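Local coordinates for Lin1944 protein (Listeria innocua, PDB 3D7L) that is of unknown function but belongs to the short-chain dehydrogenase/reductase family and is probably an oxidoreductase, at residues D42-D47 / T85-L90; G91-L96 / G133-F138. One frame throughout, in Å; residues are numbered along the deposited sequence.

Contact 1 of 2, residues D42-D47 / T85-L90; sequences DITNID and TISSKL
Ile43 and Thr44 pack on Ser87 and Ser88 of helix 79-100, with no hydrogen bond between the two segments. Thr44 can be followed outward from its CB, which lies 3.9 Å from OG of Ser87 and also touches the carbonyl O of that serine. Its methyl CG2 comes closer, 3.7 Å from Ser87 OG, and it also meets CB of Ser88. The other branch turns back into its own segment. Thr44 OG1, set between the backbone N and the carbonyl carbon (chi1 77°), bonds to OD1 of Asp42 at 2.8 Å. The backbone N of Thr44 reaches the same Asp42 OD1, closing an Asx turn, and both partners come from one face of the carboxylate plane. A type I turn runs from Asp42 to Asn45, with Asn45 N bonded to Asp42 O. Asn45 is then the N-cap of helix 46-56, its OD1 taking the N-H of Ser48. In the Rossmann-type fold of this family, this turn is the connection from edge strand 39-40 into the next helix. Ile43 packs beside the threonine. Its CD1 lies 3.6 Å from the carbonyl O of Ser88 and 3.7 Å from OG of Ser88, and the same side chain also touches Leu96 and Thr66. The serine hydroxyls have partners outside the contact: Ser87 OG bonds to Val84 O, one turn back on its own helix, and Ser88 OG to the backbone N of Ser68. The helix widens at 86-90 into a pi-type turn: Leu90 N bonds to Thr85 O, five residues back, at 3.2 Å, and Ser88 N shares that acceptor.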
ATOM      1  N   ASP D  42     -15.280  -4.209  14.687  1.00 25.89           N
ATOM      2  CA  ASP D  42     -13.999  -3.520  14.837  1.00 26.19           C
ATOM      3  C   ASP D  42     -13.088  -4.121  13.772  1.00 25.95           C
ATOM      4  O   ASP D  42     -12.630  -5.272  13.921  1.00 25.60           O
ATOM      5  CB  ASP D  42     -13.396  -3.741  16.232  1.00 26.20           C
ATOM      6  CG  ASP D  42     -12.049  -3.054  16.403  1.00 27.22           C
ATOM      7  OD1 ASP D  42     -11.481  -2.576  15.398  1.00 31.71           O
ATOM      8  OD2 ASP D  42     -11.547  -2.998  17.545  1.00 29.69           O
ATOM      9  N   ILE D  43     -12.836  -3.348  12.706  1.00 26.30           N
ATOM     10  CA  ILE D  43     -12.091  -3.844  11.556  1.00 26.43           C
ATOM     11  C   ILE D  43     -10.617  -4.033  11.880  1.00 27.22           C
ATOM     12  O   ILE D  43      -9.903  -4.665  11.083  1.00 28.45           O
ATOM     13  CB  ILE D  43     -12.220  -2.936  10.287  1.00 26.19           C
ATOM     14  CG1 ILE D  43     -11.491  -1.595  10.490  1.00 25.85           C
ATOM     15  CG2 ILE D  43     -13.700  -2.799   9.839  1.00 26.69           C
ATOM     16  CD1 ILE D  43     -11.472  -0.647   9.254  1.00 27.00           C
ATOM     17  N   THR D  44     -10.151  -3.454  12.988  1.00 27.00           N
ATOM     18  CA  THR D  44      -8.759  -3.698  13.449  1.00 27.72           C
ATOM     19  C   THR D  44      -8.603  -5.049  14.161  1.00 28.75           C
ATOM     20  O   THR D  44      -7.478  -5.472  14.481  1.00 29.65           O
ATOM     21  CB  THR D  44      -8.198  -2.598  14.371  1.00 27.04           C
ATOM     22  OG1 THR D  44      -8.749  -2.751  15.675  1.00 27.06           O
ATOM     23  CG2 THR D  44      -8.491  -1.191  13.842  1.00 27.28           C
ATOM     24  N   ASN D  45      -9.723  -5.727  14.399  1.00 29.09           N
ATOM     25  CA  ASN D  45      -9.713  -6.979  15.118  1.00 29.90           C
ATOM     26  C   ASN D  45     -10.273  -8.113  14.245  1.00 30.61           C
ATOM     27  O   ASN D  45     -11.445  -8.098  13.859  1.00 29.88           O
ATOM     28  CB  ASN D  45     -10.483  -6.776  16.431  1.00 30.38           C
ATOM     29  CG  ASN D  45     -10.500  -7.999  17.309  1.00 31.12           C
ATOM     30  OD1 ASN D  45     -11.124  -9.020  16.975  1.00 33.74           O
ATOM     31  ND2 ASN D  45      -9.851  -7.896  18.462  1.00 28.79           N
ATOM     32  N   ILE D  46      -9.403  -9.073  13.917  1.00 31.63           N
ATOM     33  CA  ILE D  46      -9.712 -10.252  13.086  1.00 32.11           C
ATOM     34  C   ILE D  46     -10.930 -11.063  13.566  1.00 32.25           C
ATOM     35  O   ILE D  46     -11.848 -11.337  12.778  1.00 32.70           O
ATOM     36  CB  ILE D  46      -8.467 -11.176  12.995  1.00 32.96           C
ATOM     37  CG1 ILE D  46      -7.332 -10.479  12.236  1.00 34.59           C
ATOM     38  CG2 ILE D  46      -8.777 -12.503  12.322  1.00 33.60           C
ATOM     39  CD1 ILE D  46      -5.936 -10.974  12.649  1.00 38.74           C
ATOM     40  N   ASP D  47     -10.964 -11.445  14.847  1.00 32.15           N
ATOM     41  CA  ASP D  47     -12.101 -12.221  15.350  1.00 31.82           C
ATOM     42  C   ASP D  47     -13.411 -11.454  15.249  1.00 31.18           C
ATOM     43  O   ASP D  47     -14.432 -12.038  14.928  1.00 30.79           O
ATOM     44  CB  ASP D  47     -11.875 -12.718  16.770  1.00 32.81           C
ATOM     45  CG  ASP D  47     -10.745 -13.711  16.846  1.00 35.98           C
ATOM     46  OD1 ASP D  47     -11.011 -14.929  16.739  1.00 40.07           O
ATOM     47  OD2 ASP D  47      -9.585 -13.264  16.965  1.00 40.82           O
ATOM     48  N   THR D  85      -2.713   3.358  10.980  1.00 28.01           N
ATOM     49  CA  THR D  85      -3.151   3.271   9.574  1.00 28.06           C
ATOM     50  C   THR D  85      -3.119   1.819   9.089  1.00 28.47           C
ATOM     51  O   THR D  85      -4.098   1.313   8.508  1.00 28.19           O
ATOM     52  CB  THR D  85      -2.232   4.077   8.676  1.00 27.19           C
ATOM     53  OG1 THR D  85      -2.118   5.382   9.219  1.00 26.45           O
ATOM     54  CG2 THR D  85      -2.798   4.154   7.220  1.00 26.45           C
ATOM     55  N   ILE D  86      -1.982   1.167   9.338  1.00 28.45           N
ATOM     56  CA  ILE D  86      -1.755  -0.209   8.911  1.00 29.06           C
ATOM     57  C   ILE D  86      -2.839  -1.160   9.397  1.00 29.45           C
ATOM     58  O   ILE D  86      -3.268  -2.031   8.629  1.00 29.76           O
ATOM     59  CB  ILE D  86      -0.343  -0.711   9.273  1.00 29.05           C
ATOM     60  CG1 ILE D  86       0.704   0.042   8.425  1.00 29.37           C
ATOM     61  CG2 ILE D  86      -0.227  -2.215   9.034  1.00 28.59           C
ATOM     62  CD1 ILE D  86       2.150  -0.303   8.740  1.00 29.37           C
ATOM     63  N   SER D  87      -3.321  -0.971  10.629  1.00 29.54           N
ATOM     64  CA  SER D  87      -4.362  -1.868  11.156  1.00 30.98           C
ATOM     65  C   SER D  87      -5.765  -1.524  10.678  1.00 30.67           C
ATOM     66  O   SER D  87      -6.650  -2.377  10.726  1.00 31.02           O
ATOM     67  CB  SER D  87      -4.321  -1.967  12.700  1.00 30.94           C
ATOM     68  OG  SER D  87      -4.875  -0.800  13.282  1.00 33.75           O
ATOM     69  N   SER D  88      -5.968  -0.293  10.200  1.00 30.93           N
ATOM     70  CA  SER D  88      -7.325   0.205   9.918  1.00 30.70           C
ATOM     71  C   SER D  88      -7.648   0.444   8.424  1.00 30.49           C
ATOM     72  O   SER D  88      -8.151  -0.462   7.763  1.00 30.66           O
ATOM     73  CB  SER D  88      -7.635   1.442  10.767  1.00 30.38           C
ATOM     74  OG  SER D  88      -9.005   1.808  10.639  1.00 31.35           O
ATOM     75  N   LYS D  89      -7.359   1.636   7.896  1.00 29.64           N
ATOM     76  CA  LYS D  89      -7.641   1.924   6.496  1.00 29.74           C
ATOM     77  C   LYS D  89      -6.963   0.909   5.584  1.00 29.74           C
ATOM     78  O   LYS D  89      -7.540   0.525   4.570  1.00 30.16           O
ATOM     79  CB  LYS D  89      -7.219   3.353   6.112  1.00 29.79           C
ATOM     80  CG  LYS D  89      -7.474   3.756   4.645  1.00 30.66           C
ATOM     81  CD  LYS D  89      -8.945   4.019   4.386  1.00 35.07           C
ATOM     82  CE  LYS D  89      -9.219   4.497   2.967  1.00 36.77           C
ATOM     83  NZ  LYS D  89      -8.694   5.852   2.737  1.00 37.19           N
ATOM     84  N   LEU D  90      -5.747   0.492   5.938  1.00 29.21           N
ATOM     85  CA  LEU D  90      -4.992  -0.474   5.128  1.00 29.31           C
ATOM     86  C   LEU D  90      -5.419  -1.918   5.427  1.00 29.74           C
ATOM     87  O   LEU D  90      -6.117  -2.546   4.630  1.00 29.56           O
ATOM     88  CB  LEU D  90      -3.478  -0.309   5.322  1.00 28.77           C
ATOM     89  CG  LEU D  90      -2.545  -1.012   4.309  1.00 28.63           C
ATOM     90  CD1 LEU D  90      -1.168  -0.326   4.302  1.00 25.58           C
ATOM     91  CD2 LEU D  90      -2.403  -2.508   4.558  1.00 26.03           C
TER

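Contact 2 of 2, residues G91-L96 / G133-F138; sequences GGQINL and GAVTAF
Ile94 meets Phe138 across two helices, with its side chain lying over one face of the ring. Its methyl CG2, the branch anti to the backbone N, sits above the middle of the ring, 3.9 Å from the Phe138 centroid and 9° off the ring normal, a CH-pi contact. The other branch runs toward the base of the aromatic side chain: Ile94 CG1 lies 3.8 Å from Phe138 CD2, and Ile94 CD1 is 3.8 Å from Phe138 CB. The two side chains slide past each other in opposite directions. Ile94 CD1 also reaches Val135 CG2 at 4.2 Å. That valine methyl is shared with the preceding residue, Gln93, whose NE2 lies 4.0 Å from Val135 CG2. The side chains of Gln93 and Val135 cross at about a right angle.

The buried amide of Gln93 is held from outside the two segments, OE1 by the hydroxyl of Ser64 and NE2 by Thr113 O, at the end of strand 108-113, and by Lys89 O in its own helix. Farther out, Phe138 is also packed by Val97 and Leu98, and Val135 rests on Leu112 of the central sheet. Ile94 also touches Asn82 of the second subunit, and Ala134 meets Ala134 of that subunit.

The segments 91-96 and 133-138 run nearly parallel, 20° apart, with axes 10.1 Å apart at closest approach. Helices 79-100 and 126-142, packed side by side on one face of a parallel sheet, are characteristic of the Rossmann-type fold of short-chain dehydrogenases.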
ATOM      1  N   GLY D  91      -5.007  -2.415   6.594  1.00 30.32           N
ATOM      2  CA  GLY D  91      -5.134  -3.825   6.957  1.00 29.44           C
ATOM      3  C   GLY D  91      -6.557  -4.199   7.273  1.00 29.51           C
ATOM      4  O   GLY D  91      -6.949  -5.318   7.026  1.00 29.32           O
ATOM      5  N   GLY D  92      -7.316  -3.263   7.847  1.00 29.40           N
ATOM      6  CA  GLY D  92      -8.713  -3.465   8.157  1.00 29.10           C
ATOM      7  C   GLY D  92      -9.532  -3.709   6.909  1.00 29.57           C
ATOM      8  O   GLY D  92     -10.273  -4.693   6.857  1.00 30.75           O
ATOM      9  N   GLN D  93      -9.375  -2.864   5.880  1.00 28.54           N
ATOM     10  CA  GLN D  93     -10.126  -3.059   4.631  1.00 27.89           C
ATOM     11  C   GLN D  93      -9.699  -4.336   3.887  1.00 27.30           C
ATOM     12  O   GLN D  93     -10.536  -5.043   3.311  1.00 27.18           O
ATOM     13  CB  GLN D  93      -9.999  -1.856   3.703  1.00 28.13           C
ATOM     14  CG  GLN D  93     -10.658  -0.592   4.175  1.00 26.24           C
ATOM     15  CD  GLN D  93     -10.862   0.373   3.001  1.00 28.30           C
ATOM     16  OE1 GLN D  93     -11.947   0.424   2.414  1.00 25.42           O
ATOM     17  NE2 GLN D  93      -9.806   1.125   2.644  1.00 23.37           N
ATOM     18  N   ILE D  94      -8.414  -4.647   3.922  1.00 26.32           N
ATOM     19  CA  ILE D  94      -7.936  -5.844   3.229  1.00 25.89           C
ATOM     20  C   ILE D  94      -8.439  -7.116   3.905  1.00 26.51           C
ATOM     21  O   ILE D  94      -8.905  -8.053   3.224  1.00 27.60           O
ATOM     22  CB  ILE D  94      -6.400  -5.790   2.961  1.00 25.71           C
ATOM     23  CG1 ILE D  94      -6.140  -4.767   1.816  1.00 26.17           C
ATOM     24  CG2 ILE D  94      -5.859  -7.169   2.573  1.00 23.74           C
ATOM     25  CD1 ILE D  94      -4.733  -4.322   1.625  1.00 28.63           C
ATOM     26  N   ASN D  95      -8.421  -7.111   5.236  1.00 26.26           N
ATOM     27  CA  ASN D  95      -8.956  -8.212   6.027  1.00 26.39           C
ATOM     28  C   ASN D  95     -10.432  -8.434   5.790  1.00 26.64           C
ATOM     29  O   ASN D  95     -10.886  -9.581   5.771  1.00 27.02           O
ATOM     30  CB  ASN D  95      -8.606  -8.056   7.518  1.00 26.59           C
ATOM     31  CG  ASN D  95      -7.117  -8.348   7.792  1.00 27.27           C
ATOM     32  OD1 ASN D  95      -6.422  -8.835   6.916  1.00 28.73           O
ATOM     33  ND2 ASN D  95      -6.640  -8.032   8.989  1.00 25.64           N
ATOM     34  N   LEU D  96     -11.195  -7.368   5.546  1.00 26.79           N
ATOM     35  CA  LEU D  96     -12.602  -7.583   5.168  1.00 26.83           C
ATOM     36  C   LEU D  96     -12.715  -8.423   3.898  1.00 26.90           C
ATOM     37  O   LEU D  96     -13.687  -9.159   3.722  1.00 26.94           O
ATOM     38  CB  LEU D  96     -13.363  -6.272   4.987  1.00 26.42           C
ATOM     39  CG  LEU D  96     -13.523  -5.311   6.155  1.00 27.49           C
ATOM     40  CD1 LEU D  96     -14.111  -4.039   5.581  1.00 28.56           C
ATOM     41  CD2 LEU D  96     -14.381  -5.856   7.331  1.00 26.74           C
ATOM     42  N   GLY D 133      -2.640   3.567  -1.679  1.00 28.68           N
ATOM     43  CA  GLY D 133      -1.850   2.847  -2.667  1.00 28.52           C
ATOM     44  C   GLY D 133      -1.898   1.342  -2.438  1.00 28.48           C
ATOM     45  O   GLY D 133      -2.043   0.560  -3.386  1.00 28.41           O
ATOM     46  N   ALA D 134      -1.806   0.946  -1.175  1.00 27.78           N
ATOM     47  CA  ALA D 134      -1.810  -0.451  -0.795  1.00 28.23           C
ATOM     48  C   ALA D 134      -3.129  -1.116  -1.199  1.00 27.53           C
ATOM     49  O   ALA D 134      -3.145  -2.200  -1.780  1.00 27.27           O
ATOM     50  CB  ALA D 134      -1.606  -0.574   0.684  1.00 27.38           C
ATOM     51  N   VAL D 135      -4.225  -0.444  -0.889  1.00 28.02           N
ATOM     52  CA  VAL D 135      -5.563  -0.988  -1.143  1.00 27.85           C
ATOM     53  C   VAL D 135      -5.849  -1.047  -2.655  1.00 27.98           C
ATOM     54  O   VAL D 135      -6.455  -2.029  -3.159  1.00 27.56           O
ATOM     55  CB  VAL D 135      -6.636  -0.221  -0.308  1.00 28.68           C
ATOM     56  CG1 VAL D 135      -8.074  -0.599  -0.720  1.00 27.44           C
ATOM     57  CG2 VAL D 135      -6.440  -0.528   1.209  1.00 27.58           C
ATOM     58  N   THR D 136      -5.339  -0.052  -3.391  1.00 27.81           N
ATOM     59  CA  THR D 136      -5.565   0.026  -4.846  1.00 27.30           C
ATOM     60  C   THR D 136      -4.902  -1.181  -5.505  1.00 27.57           C
ATOM     61  O   THR D 136      -5.549  -1.928  -6.274  1.00 27.67           O
ATOM     62  CB  THR D 136      -5.014   1.345  -5.463  1.00 27.31           C
ATOM     63  OG1 THR D 136      -5.699   2.477  -4.906  1.00 28.10           O
ATOM     64  CG2 THR D 136      -5.190   1.373  -6.951  1.00 25.49           C
ATOM     65  N   ALA D 137      -3.630  -1.374  -5.171  1.00 26.79           N
ATOM     66  CA  ALA D 137      -2.811  -2.457  -5.726  1.00 27.18           C
ATOM     67  C   ALA D 137      -3.289  -3.849  -5.317  1.00 26.73           C
ATOM     68  O   ALA D 137      -3.304  -4.750  -6.153  1.00 28.62           O
ATOM     69  CB  ALA D 137      -1.359  -2.268  -5.347  1.00 25.88           C
ATOM     70  N   PHE D 138      -3.650  -4.031  -4.051  1.00 26.77           N
ATOM     71  CA  PHE D 138      -4.260  -5.296  -3.576  1.00 27.27           C
ATOM     72  C   PHE D 138      -5.477  -5.693  -4.414  1.00 26.42           C
ATOM     73  O   PHE D 138      -5.557  -6.809  -4.910  1.00 27.23           O
ATOM     74  CB  PHE D 138      -4.685  -5.235  -2.091  1.00 26.93           C
ATOM     75  CG  PHE D 138      -5.484  -6.454  -1.636  1.00 27.75           C
ATOM     76  CD1 PHE D 138      -4.835  -7.670  -1.365  1.00 27.22           C
ATOM     77  CD2 PHE D 138      -6.885  -6.403  -1.524  1.00 27.15           C
ATOM     78  CE1 PHE D 138      -5.568  -8.815  -0.964  1.00 27.53           C
ATOM     79  CE2 PHE D 138      -7.630  -7.533  -1.137  1.00 25.41           C
ATOM     80  CZ  PHE D 138      -6.971  -8.749  -0.849  1.00 25.73           C
TER

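From the N terminus, the chain leaves edge strand 39-40 and enters contact 1 at 42-47. It then runs through helix 46-56 and strand 59-64 before 85-90 of helix 79-100 closes that loop. Contact 2 opens at 91-96. Strand 108-113 follows, and 133-138 of helix 126-142 closes the second loop. The two loops are in series and neither nest nor cross. Helix 79-100 serves both contacts, with 85-90 running straight into 91-96. Leu90 CD1 of contact 1 also packs on Ala134 CB of contact 2 at 3.7 Å. Together they tie the turn after the edge strand, the shared helix and helix 126-142. Residues of both contacts also touch the second subunit.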